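Myo-inositol-1-phosphate synthase-related protein (Thermotoga maritima MSB8, PDB 3CIN) is of unknown function but belongs to the myo-inositol-1-phosphate synthase family and binds nicotinamide-adenine-dinucleotide in a Rossmann-type domain. Local coordinates at residues A[16-21]-A[27-32]; A[138-143]-A[334-339]; A[190-195]-A[361-366]. All blocks are in the same frame, centred on the assembly; numbering follows the deposited sequence.

From the N terminus, contact 1 closes first and most locally: five residues, four of them helical, separate strand segment 16-21 from helix segment 27-32. Contact 2 joins 138-143 to 334-339 across 190 intervening residues, and contact 3 joins 190-195 to 361-366 across 165. Since 190-195 lies inside the span of contact 2 and 361-366 beyond it, these two long closures cross, while contact 1 precedes both. Strands 14-19, 138-141 and 189-193 are consecutive neighbours in one parallel sheet. The contacts therefore fasten helices 23-36 and 328-348, and the end of helix 356-362, to adjacent strands, and all three reach the dinucleotide.

Contact 1 (A[16-21]-A[27-32]). With NAD (nicotinamide-adenine-dinucleotide), chain F.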
loop_
_atom_site.group_PDB
_atom_site.type_symbol
_atom_site.label_atom_id
_atom_site.label_comp_id
_atom_site.label_asym_id
_atom_site.label_seq_id
_atom_site.Cartn_x
_atom_site.Cartn_y
_atom_site.Cartn_z
ATOM N N VAL A 16 -23.783 32.799 -9.742
ATOM C CA VAL A 16 -23.796 31.672 -8.824
ATOM C C VAL A 16 -24.026 32.131 -7.394
ATOM O O VAL A 16 -23.353 33.051 -6.901
ATOM C CB VAL A 16 -22.427 30.938 -8.864
ATOM C CG1 VAL A 16 -22.423 29.741 -7.897
ATOM C CG2 VAL A 16 -22.210 30.476 -10.342
ATOM N N LEU A 17 -24.928 31.403 -6.714
ATOM C CA LEU A 17 -25.199 31.635 -5.287
ATOM C C LEU A 17 -24.734 30.381 -4.537
ATOM O O LEU A 17 -25.103 29.295 -4.924
ATOM C CB LEU A 17 -26.676 31.852 -5.067
ATOM C CG LEU A 17 -27.059 32.252 -3.639
ATOM C CD1 LEU A 17 -28.149 33.337 -3.631
ATOM C CD2 LEU A 17 -27.452 31.031 -2.836
ATOM N N ILE A 18 -24.019 30.555 -3.443
ATOM C CA ILE A 18 -23.495 29.417 -2.675
ATOM C C ILE A 18 -24.278 29.267 -1.394
ATOM O O ILE A 18 -24.461 30.245 -0.660
ATOM C CB ILE A 18 -21.974 29.652 -2.294
ATOM C CG1 ILE A 18 -21.079 29.657 -3.558
ATOM C CG2 ILE A 18 -21.508 28.601 -1.257
ATOM C CD1 ILE A 18 -19.685 30.254 -3.376
ATOM N N LEU A 19 -24.657 28.039 -1.075
ATOM C CA LEU A 19 -25.266 27.705 0.224
ATOM C C LEU A 19 -24.235 26.885 0.985
ATOM O O LEU A 19 -23.908 25.775 0.580
ATOM C CB LEU A 19 -26.558 26.922 0.026
ATOM C CG LEU A 19 -27.593 27.558 -0.899
ATOM C CD1 LEU A 19 -28.710 26.521 -1.103
ATOM C CD2 LEU A 19 -28.076 28.894 -0.378
ATOM N N GLY A 20 -23.695 27.485 2.041
ATOM C CA GLY A 20 -22.781 26.831 2.996
ATOM C C GLY A 20 -21.363 27.216 2.671
ATOM O O GLY A 20 -20.725 26.557 1.807
ATOM N N GLN A 21 -20.852 28.240 3.338
ATOM C CA GLN A 21 -19.516 28.809 3.006
ATOM C C GLN A 21 -18.387 28.186 3.838
ATOM O O GLN A 21 -17.821 28.812 4.725
ATOM C CB GLN A 21 -19.503 30.343 3.122
ATOM C CG GLN A 21 -18.264 30.966 2.466
ATOM C CD GLN A 21 -18.195 30.709 0.986
ATOM O OE1 GLN A 21 -19.171 30.876 0.279
ATOM N NE2 GLN A 21 -17.032 30.241 0.509
ATOM N N THR A 27 -12.829 26.802 -1.371
ATOM C CA THR A 27 -11.829 26.355 -2.337
ATOM C C THR A 27 -12.326 26.664 -3.760
ATOM O O THR A 27 -11.530 27.102 -4.601
ATOM C CB THR A 27 -11.589 24.888 -2.181
ATOM O OG1 THR A 27 -11.114 24.665 -0.851
ATOM C CG2 THR A 27 -10.541 24.393 -3.179
ATOM N N PHE A 28 -13.609 26.452 -4.012
ATOM C CA PHE A 28 -14.263 26.839 -5.293
ATOM C C PHE A 28 -14.030 28.291 -5.570
ATOM O O PHE A 28 -13.597 28.672 -6.657
ATOM C CB PHE A 28 -15.765 26.537 -5.194
ATOM C CG PHE A 28 -16.588 27.033 -6.337
ATOM C CD1 PHE A 28 -16.395 26.571 -7.638
ATOM C CD2 PHE A 28 -17.617 27.934 -6.102
ATOM C CE1 PHE A 28 -17.217 26.981 -8.674
ATOM C CE2 PHE A 28 -18.437 28.380 -7.143
ATOM C CZ PHE A 28 -18.206 27.961 -8.448
ATOM N N VAL A 29 -14.251 29.123 -4.567
ATOM C CA VAL A 29 -14.124 30.575 -4.774
ATOM C C VAL A 29 -12.677 30.976 -4.994
ATOM O O VAL A 29 -12.341 31.768 -5.902
ATOM C CB VAL A 29 -14.812 31.401 -3.645
ATOM C CG1 VAL A 29 -14.491 32.908 -3.743
ATOM C CG2 VAL A 29 -16.367 31.150 -3.660
ATOM N N ALA A 30 -11.806 30.430 -4.175
ATOM C CA ALA A 30 -10.390 30.834 -4.222
ATOM C C ALA A 30 -9.749 30.336 -5.529
ATOM O O ALA A 30 -8.942 31.046 -6.170
ATOM C CB ALA A 30 -9.691 30.267 -3.038
ATOM N N GLY A 31 -10.081 29.106 -5.894
ATOM C CA GLY A 31 -9.586 28.512 -7.137
ATOM C C GLY A 31 -10.066 29.301 -8.343
ATOM O O GLY A 31 -9.293 29.590 -9.278
ATOM N N LEU A 32 -11.346 29.651 -8.335
ATOM C CA LEU A 32 -11.927 30.378 -9.443
ATOM C C LEU A 32 -11.284 31.747 -9.584
ATOM O O LEU A 32 -11.098 32.236 -10.693
ATOM C CB LEU A 32 -13.436 30.525 -9.255
ATOM C CG LEU A 32 -14.141 31.448 -10.252
ATOM C CD1 LEU A 32 -13.844 30.995 -11.658
ATOM C CD2 LEU A 32 -15.638 31.472 -9.990
HETATM P PA NAD F . -17.611 22.322 5.839
HETATM O O1A NAD F . -16.209 22.866 5.768
HETATM O O2A NAD F . -18.022 22.023 7.248
HETATM O O5B NAD F . -18.536 23.474 5.311
HETATM C C5B NAD F . -19.950 23.409 5.481
HETATM C C4B NAD F . -20.453 24.836 5.610
HETATM O O4B NAD F . -21.870 24.830 5.548
HETATM C C3B NAD F . -20.070 25.538 6.907
HETATM O O3B NAD F . -19.635 26.865 6.664
HETATM C C2B NAD F . -21.367 25.544 7.706
HETATM O O2B NAD F . -21.376 26.525 8.707
HETATM C C1B NAD F . -22.372 25.706 6.588
HETATM N N9A NAD F . -23.739 25.285 6.905
HETATM C C8A NAD F . -24.067 24.157 7.651
HETATM N N7A NAD F . -25.438 24.038 7.597
HETATM C C5A NAD F . -25.925 25.082 6.850
HETATM C C6A NAD F . -27.225 25.503 6.554
HETATM N N6A NAD F . -28.337 24.799 6.935
HETATM N N1A NAD F . -27.358 26.599 5.725
HETATM C C2A NAD F . -26.241 27.287 5.285
HETATM N N3A NAD F . -24.956 26.933 5.636
HETATM C C4A NAD F . -24.835 25.840 6.417
HETATM O O3 NAD F . -17.778 21.067 4.903
HETATM P PN NAD F . -17.123 20.878 3.481
HETATM O O1N NAD F . -15.933 19.990 3.639
HETATM O O2N NAD F . -17.072 22.175 2.745
HETATM O O5D NAD F . -18.208 19.949 2.777
HETATM C C5D NAD F . -19.433 20.494 2.342
HETATM C C4D NAD F . -20.415 19.401 1.937
HETATM O O4D NAD F . -19.929 18.776 0.781
HETATM C C3D NAD F . -20.669 18.316 2.972
HETATM O O3D NAD F . -22.062 17.913 2.927
HETATM C C2D NAD F . -19.832 17.170 2.425
HETATM O O2D NAD F . -20.354 15.894 2.806
HETATM C C1D NAD F . -20.025 17.385 0.941
HETATM N N1N NAD F . -19.001 16.727 0.132
HETATM C C2N NAD F . -17.716 17.059 0.288
HETATM C C3N NAD F . -16.807 16.385 -0.571
HETATM C C7N NAD F . -15.440 16.893 -0.617
HETATM O O7N NAD F . -15.142 17.898 0.261
HETATM N N7N NAD F . -14.560 16.380 -1.492
HETATM C C4N NAD F . -17.211 15.436 -1.489
HETATM C C5N NAD F . -18.532 15.111 -1.610
HETATM C C6N NAD F . -19.429 15.801 -0.783
#
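Ile18 and Val29 make the closest meeting of 16-21 with 27-32, which lie on strand 14-19 and helix 23-36, the opening strand and helix of a beta-alpha-beta unit that fits the Rossmann pattern for dinucleotide binding. Ile18 CD1 lies 3.4 Å from Val29 CG2, closer than usual for two methyl groups, and the two side chains slant across each other. The same Ile18 CD1 also reaches the edge of the Phe28 ring, near its plane, at 4.1 Å from CD2. Two residues back along the strand, Val16 extends CG1 to within 4.3 Å of Phe28 CE2. Phe28 holds its CG anti to the backbone N (chi1 172°), which carries the ring off the helix toward Val16 and Ile18. At the end of this apolar seam the amide of Gln21 comes near, NE2 standing 4.3 Å from Val29 CG2.

A second shell fixes these groups. Phe28 is also packed by Ile60 of strand 58-65 and by Val337 of helix 328-348, so its ring is a hub between sheet and helices. The amide of Gln21 is buried and gripped at both ends, OE1 by the Ser63 hydroxyl and NE2 by Ser26 OG. Its backbone N is hydrogen-bonded to Asp65 OD2, and its backbone O to Lys70 NZ.

These bonds hold the turn between strand and helix, against which the dinucleotide lies. Gly20 has a positive phi of 100° and offers a bare CA to the adenosine ribose. Gly20, Gly22 and Ala25 are consistent with a GxGxxA pattern of Rossmann type, and the amide of Val24 within this turn is hydrogen-bonded to the dinucleotide. On the ribose, Gln21 O comes within 3.3 Å of O3B, while Gly20 CA stands 3.4 Å from O4B.

Contact 2 (A[138-143]-A[334-339]). With NAD (nicotinamide-adenine-dinucleotide), chain F.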
loop_
_atom_site.group_PDB
_atom_site.type_symbol
_atom_site.label_atom_id
_atom_site.label_comp_id
_atom_site.label_asym_id
_atom_site.label_seq_id
_atom_site.Cartn_x
_atom_site.Cartn_y
_atom_site.Cartn_z
ATOM N N VAL A 138 -27.503 29.814 -10.990
ATOM C CA VAL A 138 -27.163 28.516 -10.409
ATOM C C VAL A 138 -26.989 28.642 -8.913
ATOM O O VAL A 138 -26.243 29.524 -8.430
ATOM C CB VAL A 138 -25.924 27.878 -11.055
ATOM C CG1 VAL A 138 -25.647 26.488 -10.440
ATOM C CG2 VAL A 138 -26.091 27.793 -12.586
ATOM N N ILE A 139 -27.662 27.785 -8.157
ATOM C CA ILE A 139 -27.529 27.729 -6.700
ATOM C C ILE A 139 -26.775 26.460 -6.374
ATOM O O ILE A 139 -27.204 25.391 -6.811
ATOM C CB ILE A 139 -28.917 27.746 -6.005
ATOM C CG1 ILE A 139 -29.628 29.063 -6.285
ATOM C CG2 ILE A 139 -28.803 27.545 -4.441
ATOM C CD1 ILE A 139 -31.088 28.997 -5.968
ATOM N N VAL A 140 -25.677 26.591 -5.627
ATOM C CA VAL A 140 -24.806 25.463 -5.268
ATOM C C VAL A 140 -24.937 25.131 -3.792
ATOM O O VAL A 140 -24.746 26.013 -2.949
ATOM C CB VAL A 140 -23.321 25.772 -5.624
ATOM C CG1 VAL A 140 -22.367 24.691 -5.104
ATOM C CG2 VAL A 140 -23.138 25.886 -7.178
ATOM N N ASN A 141 -25.198 23.859 -3.478
ATOM C CA ASN A 141 -25.410 23.430 -2.140
ATOM C C ASN A 141 -24.150 22.720 -1.656
ATOM O O ASN A 141 -23.849 21.588 -2.094
ATOM C CB ASN A 141 -26.612 22.501 -2.013
ATOM C CG ASN A 141 -26.745 21.971 -0.638
ATOM O OD1 ASN A 141 -26.318 22.655 0.311
ATOM N ND2 ASN A 141 -27.299 20.755 -0.488
ATOM N N THR A 142 -23.402 23.400 -0.776
ATOM C CA THR A 142 -22.225 22.838 -0.093
ATOM C C THR A 142 -22.362 22.853 1.474
ATOM O O THR A 142 -21.349 23.081 2.213
ATOM C CB THR A 142 -20.911 23.524 -0.575
ATOM O OG1 THR A 142 -21.072 24.942 -0.523
ATOM C CG2 THR A 142 -20.582 23.159 -2.059
ATOM N N CYS A 143 -23.602 22.670 1.961
ATOM C CA CYS A 143 -23.914 22.649 3.386
ATOM C C CYS A 143 -23.439 21.356 4.068
ATOM O O CYS A 143 -23.220 20.361 3.409
ATOM C CB CYS A 143 -25.421 22.809 3.650
ATOM S SG CYS A 143 -26.019 24.432 3.200
ATOM N N GLY A 334 -13.068 21.791 -8.077
ATOM C CA GLY A 334 -12.842 21.732 -9.488
ATOM C C GLY A 334 -14.028 21.238 -10.268
ATOM O O GLY A 334 -14.343 21.764 -11.341
ATOM N N LEU A 335 -14.702 20.237 -9.737
ATOM C CA LEU A 335 -15.928 19.747 -10.398
ATOM C C LEU A 335 -16.963 20.846 -10.473
ATOM O O LEU A 335 -17.672 20.990 -11.488
ATOM C CB LEU A 335 -16.505 18.560 -9.669
ATOM C CG LEU A 335 -15.643 17.310 -9.680
ATOM C CD1 LEU A 335 -16.493 16.160 -9.111
ATOM C CD2 LEU A 335 -15.099 16.961 -11.101
ATOM N N LEU A 336 -17.014 21.668 -9.438
ATOM C CA LEU A 336 -18.046 22.707 -9.390
ATOM C C LEU A 336 -17.839 23.764 -10.497
ATOM O O LEU A 336 -18.813 24.388 -10.963
ATOM C CB LEU A 336 -18.087 23.353 -7.991
ATOM C CG LEU A 336 -18.840 22.554 -6.923
ATOM C CD1 LEU A 336 -18.637 23.152 -5.505
ATOM C CD2 LEU A 336 -20.338 22.443 -7.210
ATOM N N VAL A 337 -16.587 23.998 -10.889
ATOM C CA VAL A 337 -16.288 24.968 -11.943
ATOM C C VAL A 337 -17.007 24.512 -13.222
ATOM O O VAL A 337 -17.495 25.312 -13.970
ATOM C CB VAL A 337 -14.815 25.168 -12.140
ATOM C CG1 VAL A 337 -14.558 26.110 -13.342
ATOM C CG2 VAL A 337 -14.185 25.771 -10.827
ATOM N N ASP A 338 -17.019 23.210 -13.487
ATOM C CA ASP A 338 -17.781 22.681 -14.644
ATOM C C ASP A 338 -19.304 22.711 -14.403
ATOM O O ASP A 338 -20.068 23.119 -15.284
ATOM C CB ASP A 338 -17.409 21.231 -14.962
ATOM C CG ASP A 338 -16.172 21.076 -15.797
ATOM O OD1 ASP A 338 -15.558 22.072 -16.286
ATOM O OD2 ASP A 338 -15.791 19.894 -16.058
ATOM N N LEU A 339 -19.726 22.236 -13.235
ATOM C CA LEU A 339 -21.153 22.043 -12.926
ATOM C C LEU A 339 -21.940 23.342 -12.993
ATOM O O LEU A 339 -23.058 23.354 -13.485
ATOM C CB LEU A 339 -21.346 21.405 -11.567
ATOM C CG LEU A 339 -21.011 19.939 -11.527
ATOM C CD1 LEU A 339 -20.779 19.472 -10.066
ATOM C CD2 LEU A 339 -22.080 19.099 -12.214
HETATM P PA NAD F . -17.611 22.322 5.839
HETATM O O1A NAD F . -16.209 22.866 5.768
HETATM O O2A NAD F . -18.022 22.023 7.248
HETATM O O5B NAD F . -18.536 23.474 5.311
HETATM C C5B NAD F . -19.950 23.409 5.481
HETATM C C4B NAD F . -20.453 24.836 5.610
HETATM O O4B NAD F . -21.870 24.830 5.548
HETATM C C3B NAD F . -20.070 25.538 6.907
HETATM O O3B NAD F . -19.635 26.865 6.664
HETATM C C2B NAD F . -21.367 25.544 7.706
HETATM O O2B NAD F . -21.376 26.525 8.707
HETATM C C1B NAD F . -22.372 25.706 6.588
HETATM N N9A NAD F . -23.739 25.285 6.905
HETATM C C8A NAD F . -24.067 24.157 7.651
HETATM N N7A NAD F . -25.438 24.038 7.597
HETATM C C5A NAD F . -25.925 25.082 6.850
HETATM C C6A NAD F . -27.225 25.503 6.554
HETATM N N6A NAD F . -28.337 24.799 6.935
HETATM N N1A NAD F . -27.358 26.599 5.725
HETATM C C2A NAD F . -26.241 27.287 5.285
HETATM N N3A NAD F . -24.956 26.933 5.636
HETATM C C4A NAD F . -24.835 25.840 6.417
HETATM O O3 NAD F . -17.778 21.067 4.903
HETATM P PN NAD F . -17.123 20.878 3.481
HETATM O O1N NAD F . -15.933 19.990 3.639
HETATM O O2N NAD F . -17.072 22.175 2.745
HETATM O O5D NAD F . -18.208 19.949 2.777
HETATM C C5D NAD F . -19.433 20.494 2.342
HETATM C C4D NAD F . -20.415 19.401 1.937
HETATM O O4D NAD F . -19.929 18.776 0.781
HETATM C C3D NAD F . -20.669 18.316 2.972
HETATM O O3D NAD F . -22.062 17.913 2.927
HETATM C C2D NAD F . -19.832 17.170 2.425
HETATM O O2D NAD F . -20.354 15.894 2.806
HETATM C C1D NAD F . -20.025 17.385 0.941
HETATM N N1N NAD F . -19.001 16.727 0.132
HETATM C C2N NAD F . -17.716 17.059 0.288
HETATM C C3N NAD F . -16.807 16.385 -0.571
HETATM C C7N NAD F . -15.440 16.893 -0.617
HETATM O O7N NAD F . -15.142 17.898 0.261
HETATM N N7N NAD F . -14.560 16.380 -1.492
HETATM C C4N NAD F . -17.211 15.436 -1.489
HETATM C C5N NAD F . -18.532 15.111 -1.610
HETATM C C6N NAD F . -19.429 15.801 -0.783
#
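Leu336 drops its two methyl branches onto the sheet between Val140 and Thr142, and these three residues form the close part of the contact. Its CD2 is 3.7 Å from Val140 CG1, while CD1 lies 4.1 Å from that same Val140 CG1 and 4.0 Å from Thr142 CG2. Both partners cross the leucine at a slant. With CG anti to its carbonyl carbon (chi1 -80°), the branched end of Leu336 is directed from the helix toward the strand. Val192 from the next strand and Val24 and Phe28 of helix 23-36 also pack against it.

The packing thins toward the start of the strand. Val138 turns its CB to the helix, yet CG1 comes no closer than 5.1 Å to Leu339 O.

Strand 138-141 is the neighbour of strand 14-19 in the parallel sheet of the Rossmann-type domain, and helices 328-348 and 23-36 lie side by side on the same face of that sheet. Past the strand end the contact gives way to the ligand pocket. Thr142 has OG1 between its backbone N and carbonyl carbon (chi1 49°), leaving CG2 for Leu336 while OG1 is hydrogen-bonded to both Gly20 O and Leu19 O, which share its one proton; the buried hydroxyl thereby ties this strand end to the glycine turn. Asn141 forms an Asx turn: its OD1 accepts from Cys143 N at 3.2 Å, the donor lying 46° out of the carbonyl plane. Thr172 OG1 is one of the partners of its ND2. Cys143 then leans on the dinucleotide at two points, its SG lying over the adenine, 3.5 Å from C2A, while its O receives a hydrogen bond of 2.8 Å from hydroxyl O3D of the nicotinamide ribose.

Contact 3 (A[190-195]-A[361-366]); sequences AFVNVI and FYMKNP. With MG (magnesium ion), chain E; NAD (nicotinamide-adenine-dinucleotide), chain F.
Met363 lays the end of its side chain across Val194 at about a right angle, its CE methyl 3.7 Å from Val194 CG1. The same CE lies against the end of strand 189-193, 3.6 Å from Asn193 O, and touches Val192 CG1 more loosely at 4.3 Å. Met363 SD passes beside the Asn193 carbonyl too, at 3.7 Å. A bend at chi2 (-71°) brings this thioether end toward the strand, although the CB points neither at the strand nor away from it.

Met363 is the first residue to leave helix 356-362, and it packs against the carboxyl end of an inner strand of the parallel Rossmann-type sheet, the end at which the dinucleotide binds. There Val194 O lies 3.2 Å from NAD C6N in the nicotinamide ring, and Ile195 CG2 rests 3.2 Å from O3D of the nicotinamide ribose. The Asn193 amide is held at both ends: OD1 takes a hydrogen bond from Asn141 ND2, and ND2 is bonded to Asp219 OD1.

Three residues beyond Met363 the chain meets the magnesium ion, bound by Pro366 O at 2.4 Å. Asn201 OD1, the backbone O atoms of Pro368 and Glu371, and two waters complete the six ligands.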
loop_
_atom_site.group_PDB
_atom_site.type_symbol
_atom_site.label_atom_id
_atom_site.label_comp_id
_atom_site.label_asym_id
_atom_site.label_seq_id
_atom_site.Cartn_x
_atom_site.Cartn_y
_atom_site.Cartn_z
ATOM N N ALA A 190 -31.043 26.783 -11.754
ATOM C CA ALA A 190 -30.484 25.457 -11.558
ATOM C C ALA A 190 -30.022 25.332 -10.129
ATOM O O ALA A 190 -29.599 26.337 -9.477
ATOM C CB ALA A 190 -29.323 25.189 -12.558
ATOM N N PHE A 191 -30.110 24.102 -9.624
ATOM C CA PHE A 191 -29.721 23.789 -8.259
ATOM C C PHE A 191 -28.737 22.615 -8.348
ATOM O O PHE A 191 -29.077 21.566 -8.907
ATOM C CB PHE A 191 -30.940 23.387 -7.457
ATOM C CG PHE A 191 -30.683 23.145 -5.984
ATOM C CD1 PHE A 191 -30.654 24.214 -5.084
ATOM C CD2 PHE A 191 -30.471 21.869 -5.491
ATOM C CE1 PHE A 191 -30.383 24.009 -3.726
ATOM C CE2 PHE A 191 -30.259 21.636 -4.103
ATOM C CZ PHE A 191 -30.224 22.720 -3.218
ATOM N N VAL A 192 -27.533 22.817 -7.822
ATOM C CA VAL A 192 -26.461 21.780 -7.838
ATOM C C VAL A 192 -26.247 21.239 -6.450
ATOM O O VAL A 192 -25.781 21.908 -5.579
ATOM C CB VAL A 192 -25.144 22.381 -8.421
ATOM C CG1 VAL A 192 -24.018 21.367 -8.423
ATOM C CG2 VAL A 192 -25.376 22.911 -9.821
ATOM N N ASN A 193 -26.579 19.970 -6.241
ATOM C CA ASN A 193 -26.489 19.369 -4.940
ATOM C C ASN A 193 -25.340 18.411 -4.869
ATOM O O ASN A 193 -25.432 17.319 -5.374
ATOM C CB ASN A 193 -27.768 18.573 -4.630
ATOM C CG ASN A 193 -27.733 17.978 -3.250
ATOM O OD1 ASN A 193 -27.165 18.579 -2.368
ATOM N ND2 ASN A 193 -28.233 16.773 -3.092
ATOM N N VAL A 194 -24.272 18.853 -4.251
ATOM C CA VAL A 194 -23.092 18.001 -4.152
ATOM C C VAL A 194 -22.959 17.299 -2.823
ATOM O O VAL A 194 -21.929 16.698 -2.598
ATOM C CB VAL A 194 -21.791 18.725 -4.580
ATOM C CG1 VAL A 194 -21.830 18.947 -6.114
ATOM C CG2 VAL A 194 -21.582 19.998 -3.816
ATOM N N ILE A 195 -23.992 17.322 -1.979
ATOM C CA ILE A 195 -24.013 16.576 -0.706
ATOM C C ILE A 195 -24.941 15.352 -0.814
ATOM O O ILE A 195 -25.624 15.189 -1.836
ATOM C CB ILE A 195 -24.305 17.525 0.516
ATOM C CG1 ILE A 195 -25.804 17.713 0.759
ATOM C CG2 ILE A 195 -23.617 18.882 0.314
ATOM C CD1 ILE A 195 -26.146 18.302 2.168
ATOM N N PHE A 361 -21.540 11.444 -14.538
ATOM C CA PHE A 361 -20.136 11.681 -14.472
ATOM C C PHE A 361 -19.739 12.370 -13.173
ATOM O O PHE A 361 -18.771 12.019 -12.543
ATOM C CB PHE A 361 -19.609 12.545 -15.634
ATOM C CG PHE A 361 -18.103 12.760 -15.558
ATOM C CD1 PHE A 361 -17.228 11.686 -15.765
ATOM C CD2 PHE A 361 -17.558 13.963 -15.174
ATOM C CE1 PHE A 361 -15.838 11.855 -15.593
ATOM C CE2 PHE A 361 -16.147 14.129 -15.034
ATOM C CZ PHE A 361 -15.314 13.066 -15.253
ATOM N N TYR A 362 -20.483 13.400 -12.783
ATOM C CA TYR A 362 -20.063 14.243 -11.677
ATOM C C TYR A 362 -20.464 13.835 -10.243
ATOM O O TYR A 362 -19.949 14.383 -9.256
ATOM C CB TYR A 362 -20.520 15.692 -11.955
ATOM C CG TYR A 362 -19.786 16.351 -13.082
ATOM C CD1 TYR A 362 -18.555 16.976 -12.878
ATOM C CD2 TYR A 362 -20.283 16.368 -14.327
ATOM C CE1 TYR A 362 -17.898 17.608 -13.921
ATOM C CE2 TYR A 362 -19.624 16.979 -15.375
ATOM C CZ TYR A 362 -18.418 17.581 -15.186
ATOM O OH TYR A 362 -17.798 18.168 -16.269
ATOM N N MET A 363 -21.377 12.879 -10.146
ATOM C CA MET A 363 -22.040 12.569 -8.888
ATOM C C MET A 363 -21.867 11.118 -8.597
ATOM O O MET A 363 -21.935 10.272 -9.506
ATOM C CB MET A 363 -23.530 12.869 -8.978
ATOM C CG MET A 363 -23.895 14.277 -9.286
ATOM S SD MET A 363 -23.547 15.366 -7.912
ATOM C CE MET A 363 -23.804 17.030 -8.567
ATOM N N LYS A 364 -21.656 10.813 -7.313
ATOM C CA LYS A 364 -21.602 9.418 -6.985
ATOM C C LYS A 364 -22.909 8.749 -6.697
ATOM O O LYS A 364 -22.930 7.549 -6.689
ATOM C CB LYS A 364 -20.550 9.057 -5.975
ATOM C CG LYS A 364 -20.495 9.829 -4.733
ATOM C CD LYS A 364 -19.402 9.238 -3.867
ATOM C CE LYS A 364 -19.325 9.860 -2.516
ATOM N NZ LYS A 364 -18.476 11.082 -2.525
ATOM N N ASN A 365 -24.014 9.494 -6.559
ATOM C CA ASN A 365 -25.343 8.903 -6.596
ATOM C C ASN A 365 -26.131 9.624 -7.636
ATOM O O ASN A 365 -26.883 10.524 -7.290
ATOM C CB ASN A 365 -25.984 9.067 -5.218
ATOM C CG ASN A 365 -27.352 8.463 -5.106
ATOM O OD1 ASN A 365 -27.849 7.758 -5.991
ATOM N ND2 ASN A 365 -28.028 8.797 -3.980
ATOM N N PRO A 366 -25.914 9.311 -8.926
ATOM C CA PRO A 366 -26.526 10.103 -9.958
ATOM C C PRO A 366 -28.039 10.004 -10.035
ATOM O O PRO A 366 -28.588 8.925 -10.143
ATOM C CB PRO A 366 -25.894 9.552 -11.241
ATOM C CG PRO A 366 -25.564 8.149 -10.918
ATOM C CD PRO A 366 -25.077 8.235 -9.495
HETATM MG MG MG E . -30.008 7.315 -9.177
HETATM P PA NAD F . -17.611 22.322 5.839
HETATM O O1A NAD F . -16.209 22.866 5.768
HETATM O O2A NAD F . -18.022 22.023 7.248
HETATM O O5B NAD F . -18.536 23.474 5.311
HETATM C C5B NAD F . -19.950 23.409 5.481
HETATM C C4B NAD F . -20.453 24.836 5.610
HETATM O O4B NAD F . -21.870 24.830 5.548
HETATM C C3B NAD F . -20.070 25.538 6.907
HETATM O O3B NAD F . -19.635 26.865 6.664
HETATM C C2B NAD F . -21.367 25.544 7.706
HETATM O O2B NAD F . -21.376 26.525 8.707
HETATM C C1B NAD F . -22.372 25.706 6.588
HETATM N N9A NAD F . -23.739 25.285 6.905
HETATM C C8A NAD F . -24.067 24.157 7.651
HETATM N N7A NAD F . -25.438 24.038 7.597
HETATM C C5A NAD F . -25.925 25.082 6.850
HETATM C C6A NAD F . -27.225 25.503 6.554
HETATM N N6A NAD F . -28.337 24.799 6.935
HETATM N N1A NAD F . -27.358 26.599 5.725
HETATM C C2A NAD F . -26.241 27.287 5.285
HETATM N N3A NAD F . -24.956 26.933 5.636
HETATM C C4A NAD F . -24.835 25.840 6.417
HETATM O O3 NAD F . -17.778 21.067 4.903
HETATM P PN NAD F . -17.123 20.878 3.481
HETATM O O1N NAD F . -15.933 19.990 3.639
HETATM O O2N NAD F . -17.072 22.175 2.745
HETATM O O5D NAD F . -18.208 19.949 2.777
HETATM C C5D NAD F . -19.433 20.494 2.342
HETATM C C4D NAD F . -20.415 19.401 1.937
HETATM O O4D NAD F . -19.929 18.776 0.781
HETATM C C3D NAD F . -20.669 18.316 2.972
HETATM O O3D NAD F . -22.062 17.913 2.927
HETATM C C2D NAD F . -19.832 17.170 2.425
HETATM O O2D NAD F . -20.354 15.894 2.806
HETATM C C1D NAD F . -20.025 17.385 0.941
HETATM N N1N NAD F . -19.001 16.727 0.132
HETATM C C2N NAD F . -17.716 17.059 0.288
HETATM C C3N NAD F . -16.807 16.385 -0.571
HETATM C C7N NAD F . -15.440 16.893 -0.617
HETATM O O7N NAD F . -15.142 17.898 0.261
HETATM N N7N NAD F . -14.560 16.380 -1.492
HETATM C C4N NAD F . -17.211 15.436 -1.489
HETATM C C5N NAD F . -18.532 15.111 -1.610
HETATM C C6N NAD F . -19.429 15.801 -0.783
HETATM O O HOH W 1 -27.982 6.614 -8.127
HETATM O O HOH W 2 -30.817 5.588 -7.844
#